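Local coordinates for neuraminidase (Influenza A virus, PDB 4K3Y), which is a neuraminidase-like beta-propeller surface glycoprotein of a bat influenza A virus, whose sialidase activity cannot be assumed from its fold, at the calcium ion site. Coordinates in Å, arbitrary orientation; residue numbers count along the deposited sequence, not the author numbering.

The calcium ion site. Residues 212-218, 242-243, 259, 262, 264. With CA (calcium ion), chain B.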
ATOM      1  N   ASN A 212      -3.286 -18.282 -37.651  1.00108.09           N
ATOM      2  CA  ASN A 212      -4.097 -19.126 -38.530  1.00105.88           C
ATOM      3  C   ASN A 212      -3.977 -20.612 -38.183  1.00100.40           C
ATOM      4  O   ASN A 212      -2.918 -21.243 -38.394  1.00110.35           O
ATOM      5  CB  ASN A 212      -3.767 -18.877 -40.001  1.00105.15           C
ATOM      6  CG  ASN A 212      -4.869 -19.346 -40.935  1.00102.83           C
ATOM      7  OD1 ASN A 212      -5.520 -20.365 -40.692  1.00103.09           O
ATOM      8  ND2 ASN A 212      -5.076 -18.605 -42.020  1.00101.71           N
ATOM      9  N   LEU A 213      -5.070 -21.148 -37.636  1.00 89.86           N
ATOM     10  CA  LEU A 213      -5.115 -22.528 -37.192  1.00 92.10           C
ATOM     11  C   LEU A 213      -5.664 -23.419 -38.285  1.00 95.36           C
ATOM     12  O   LEU A 213      -5.781 -24.632 -38.104  1.00 97.27           O
ATOM     13  CB  LEU A 213      -5.935 -22.676 -35.909  1.00 92.60           C
ATOM     14  CG  LEU A 213      -5.133 -22.355 -34.645  1.00 96.66           C
ATOM     15  CD1 LEU A 213      -5.549 -21.008 -34.090  1.00 97.78           C
ATOM     16  CD2 LEU A 213      -5.273 -23.454 -33.601  1.00 98.24           C
ATOM     17  N   TRP A 214      -5.978 -22.804 -39.422  1.00 99.94           N
ATOM     18  CA  TRP A 214      -6.573 -23.505 -40.550  1.00 98.56           C
ATOM     19  C   TRP A 214      -5.570 -23.821 -41.661  1.00116.17           C
ATOM     20  O   TRP A 214      -5.005 -24.918 -41.719  1.00126.86           O
ATOM     21  CB  TRP A 214      -7.731 -22.685 -41.135  1.00 96.82           C
ATOM     22  CG  TRP A 214      -8.500 -23.420 -42.203  1.00113.47           C
ATOM     23  CD1 TRP A 214      -8.408 -24.748 -42.505  1.00118.99           C
ATOM     24  CD2 TRP A 214      -9.474 -22.871 -43.106  1.00116.22           C
ATOM     25  NE1 TRP A 214      -9.259 -25.058 -43.536  1.00120.87           N
ATOM     26  CE2 TRP A 214      -9.926 -23.925 -43.921  1.00118.76           C
ATOM     27  CE3 TRP A 214     -10.007 -21.592 -43.302  1.00115.92           C
ATOM     28  CZ2 TRP A 214     -10.886 -23.741 -44.919  1.00117.62           C
ATOM     29  CZ3 TRP A 214     -10.963 -21.412 -44.299  1.00116.10           C
ATOM     30  CH2 TRP A 214     -11.392 -22.481 -45.090  1.00111.34           C
ATOM     31  N   ASN A 215      -5.364 -22.846 -42.542  1.00119.39           N
ATOM     32  CA  ASN A 215      -4.675 -23.067 -43.810  1.00116.42           C
ATOM     33  C   ASN A 215      -3.458 -22.166 -44.022  1.00116.91           C
ATOM     34  O   ASN A 215      -3.248 -21.658 -45.127  1.00122.71           O
ATOM     35  CB  ASN A 215      -5.668 -22.834 -44.950  1.00108.78           C
ATOM     36  CG  ASN A 215      -6.507 -21.586 -44.740  1.00116.17           C
ATOM     37  OD1 ASN A 215      -6.158 -20.711 -43.945  1.00120.05           O
ATOM     38  ND2 ASN A 215      -7.627 -21.504 -45.447  1.00117.75           N
ATOM     39  N   ASP A 216      -2.654 -21.970 -42.980  1.00105.90           N
ATOM     40  CA  ASP A 216      -1.545 -21.023 -43.071  1.00103.27           C
ATOM     41  C   ASP A 216      -0.542 -21.203 -41.944  1.00106.03           C
ATOM     42  O   ASP A 216      -0.926 -21.205 -40.772  1.00116.53           O
ATOM     43  CB  ASP A 216      -2.085 -19.587 -43.036  1.00103.65           C
ATOM     44  CG  ASP A 216      -1.136 -18.583 -43.666  1.00111.47           C
ATOM     45  OD1 ASP A 216       0.035 -18.934 -43.936  1.00119.23           O
ATOM     46  OD2 ASP A 216      -1.564 -17.430 -43.891  1.00110.08           O
ATOM     47  N   ALA A 217       0.736 -21.337 -42.303  1.00 98.36           N
ATOM     48  CA  ALA A 217       1.817 -21.390 -41.322  1.00102.85           C
ATOM     49  C   ALA A 217       2.555 -20.051 -41.257  1.00108.80           C
ATOM     50  O   ALA A 217       3.556 -19.903 -40.548  1.00104.67           O
ATOM     51  CB  ALA A 217       2.779 -22.516 -41.640  1.00105.06           C
ATOM     52  N   LYS A 218       2.064 -19.085 -42.025  1.00110.87           N
ATOM     53  CA  LYS A 218       2.407 -17.692 -41.792  1.00114.98           C
ATOM     54  C   LYS A 218       1.380 -17.120 -40.824  1.00116.73           C
ATOM     55  O   LYS A 218       0.377 -17.767 -40.508  1.00111.96           O
ATOM     56  CB  LYS A 218       2.370 -16.889 -43.091  1.00114.29           C
ATOM     57  CG  LYS A 218       3.532 -17.141 -44.025  1.00119.34           C
ATOM     58  CD  LYS A 218       3.744 -15.939 -44.933  1.00129.13           C
ATOM     59  CE  LYS A 218       3.857 -16.334 -46.397  1.00138.76           C
ATOM     60  NZ  LYS A 218       4.470 -15.250 -47.224  1.00145.70           N
ATOM     61  N   ASP A 242       4.300 -18.770 -37.595  1.00 96.30           N
ATOM     62  CA  ASP A 242       3.461 -19.701 -36.839  1.00 91.79           C
ATOM     63  C   ASP A 242       4.222 -20.977 -36.452  1.00 85.44           C
ATOM     64  O   ASP A 242       5.265 -21.292 -37.024  1.00 77.64           O
ATOM     65  CB  ASP A 242       2.226 -20.066 -37.666  1.00 98.62           C
ATOM     66  CG  ASP A 242       1.037 -20.471 -36.810  1.00100.01           C
ATOM     67  OD1 ASP A 242       1.238 -20.854 -35.629  1.00 98.55           O
ATOM     68  OD2 ASP A 242      -0.107 -20.416 -37.330  1.00 91.79           O
ATOM     69  N   THR A 243       3.703 -21.682 -35.453  1.00 97.23           N
ATOM     70  CA  THR A 243       4.224 -22.981 -35.029  1.00 94.52           C
ATOM     71  C   THR A 243       3.003 -23.882 -34.775  1.00106.24           C
ATOM     72  O   THR A 243       2.134 -23.541 -33.963  1.00104.65           O
ATOM     73  CB  THR A 243       5.078 -22.853 -33.745  1.00 89.11           C
ATOM     74  OG1 THR A 243       6.232 -22.036 -34.003  1.00 91.33           O
ATOM     75  CG2 THR A 243       5.515 -24.228 -33.218  1.00 79.02           C
ATOM     76  N   GLU A 259       1.683 -27.603 -43.524  1.00117.07           N
ATOM     77  CA  GLU A 259       1.484 -27.669 -42.074  1.00118.46           C
ATOM     78  C   GLU A 259       0.843 -26.363 -41.627  1.00115.34           C
ATOM     79  O   GLU A 259       1.182 -25.804 -40.582  1.00112.91           O
ATOM     80  CB  GLU A 259       2.788 -27.914 -41.321  1.00117.99           C
ATOM     81  CG  GLU A 259       3.345 -29.317 -41.438  1.00118.68           C
ATOM     82  CD  GLU A 259       4.784 -29.381 -40.969  1.00128.28           C
ATOM     83  OE1 GLU A 259       5.603 -28.605 -41.501  1.00129.14           O
ATOM     84  OE2 GLU A 259       5.092 -30.178 -40.056  1.00132.12           O
ATOM     85  N   GLY A 262      -3.032 -26.395 -37.420  1.00109.29           N
ATOM     86  CA  GLY A 262      -2.410 -26.203 -36.121  1.00111.71           C
ATOM     87  C   GLY A 262      -2.087 -24.729 -35.956  1.00112.94           C
ATOM     88  O   GLY A 262      -2.400 -23.926 -36.827  1.00127.75           O
ATOM     89  N   ILE A 264      -0.302 -21.435 -32.999  1.00 93.37           N
ATOM     90  CA  ILE A 264      -0.076 -20.911 -31.664  1.00 82.25           C
ATOM     91  C   ILE A 264      -0.033 -19.386 -31.731  1.00 78.03           C
ATOM     92  O   ILE A 264       0.283 -18.814 -32.775  1.00 86.93           O
ATOM     93  CB  ILE A 264       1.212 -21.492 -31.021  1.00112.38           C
ATOM     94  CG1 ILE A 264       1.123 -21.426 -29.490  1.00 97.46           C
ATOM     95  CG2 ILE A 264       2.457 -20.786 -31.548  1.00114.35           C
ATOM     96  CD1 ILE A 264       2.071 -22.366 -28.771  1.00 82.94           C
TER
HETATM   97 CA    CA B 604      -1.265 -22.205 -38.655  1.00110.11          CA
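Asp242 OD1, the carboxylate oxygen turned away from the calcium, accepts hydrogen bonds from two backbone N-H groups. Thr243 N donates to its anti lone pair, and Ile264 N comes in at 3.1 Å from OD1 on the syn side. Together they fix the rotation of the carboxylate, whose CG lies anti to the backbone N (chi1 -154°), so that OD2 points at the ion and binds it at 2.5 Å. Aspartate suits this place because its short side chain can give one oxygen to the metal and the other to the main chain; the cation probably favours the ionised form.

The other calcium ligands seen are backbone carbonyls. Asp216 O, 2.4 Å from the ion, and Gly262 O stand roughly opposite each other, subtending 156°. Asn212 O lies nearly at right angles to both Asp216 O and Asp242 OD2; its bond is modelled too short to be read closely. This irregular set may belong to a larger shell with unseen waters. Gly262 has a positive phi of 89°, which glycine adopts easily. The ion probably ties these loops together and stabilises the propeller, as in influenza neuraminidases.

Second-shell hydrogen bonds to backbone N-H groups probably help hold the 212-218 carbonyls toward the ion. Asn212 OD1 reaches forward, as in an Asx turn, to accept from Trp214 N, in the carbonyl plane at 2.8 Å, and from Asn215 N, above that plane. Asparagine fits as a short, neutral acceptor. Asp216 turns its carboxylate from the metal; short enough to reach two residues on, its OD1 accepts a hydrogen bond from Lys218 N at 2.8 Å, from above the carboxylate plane. Farther out, Asn215 ND2 lies 3.2 Å above the Trp214 ring plane, offset toward the rim.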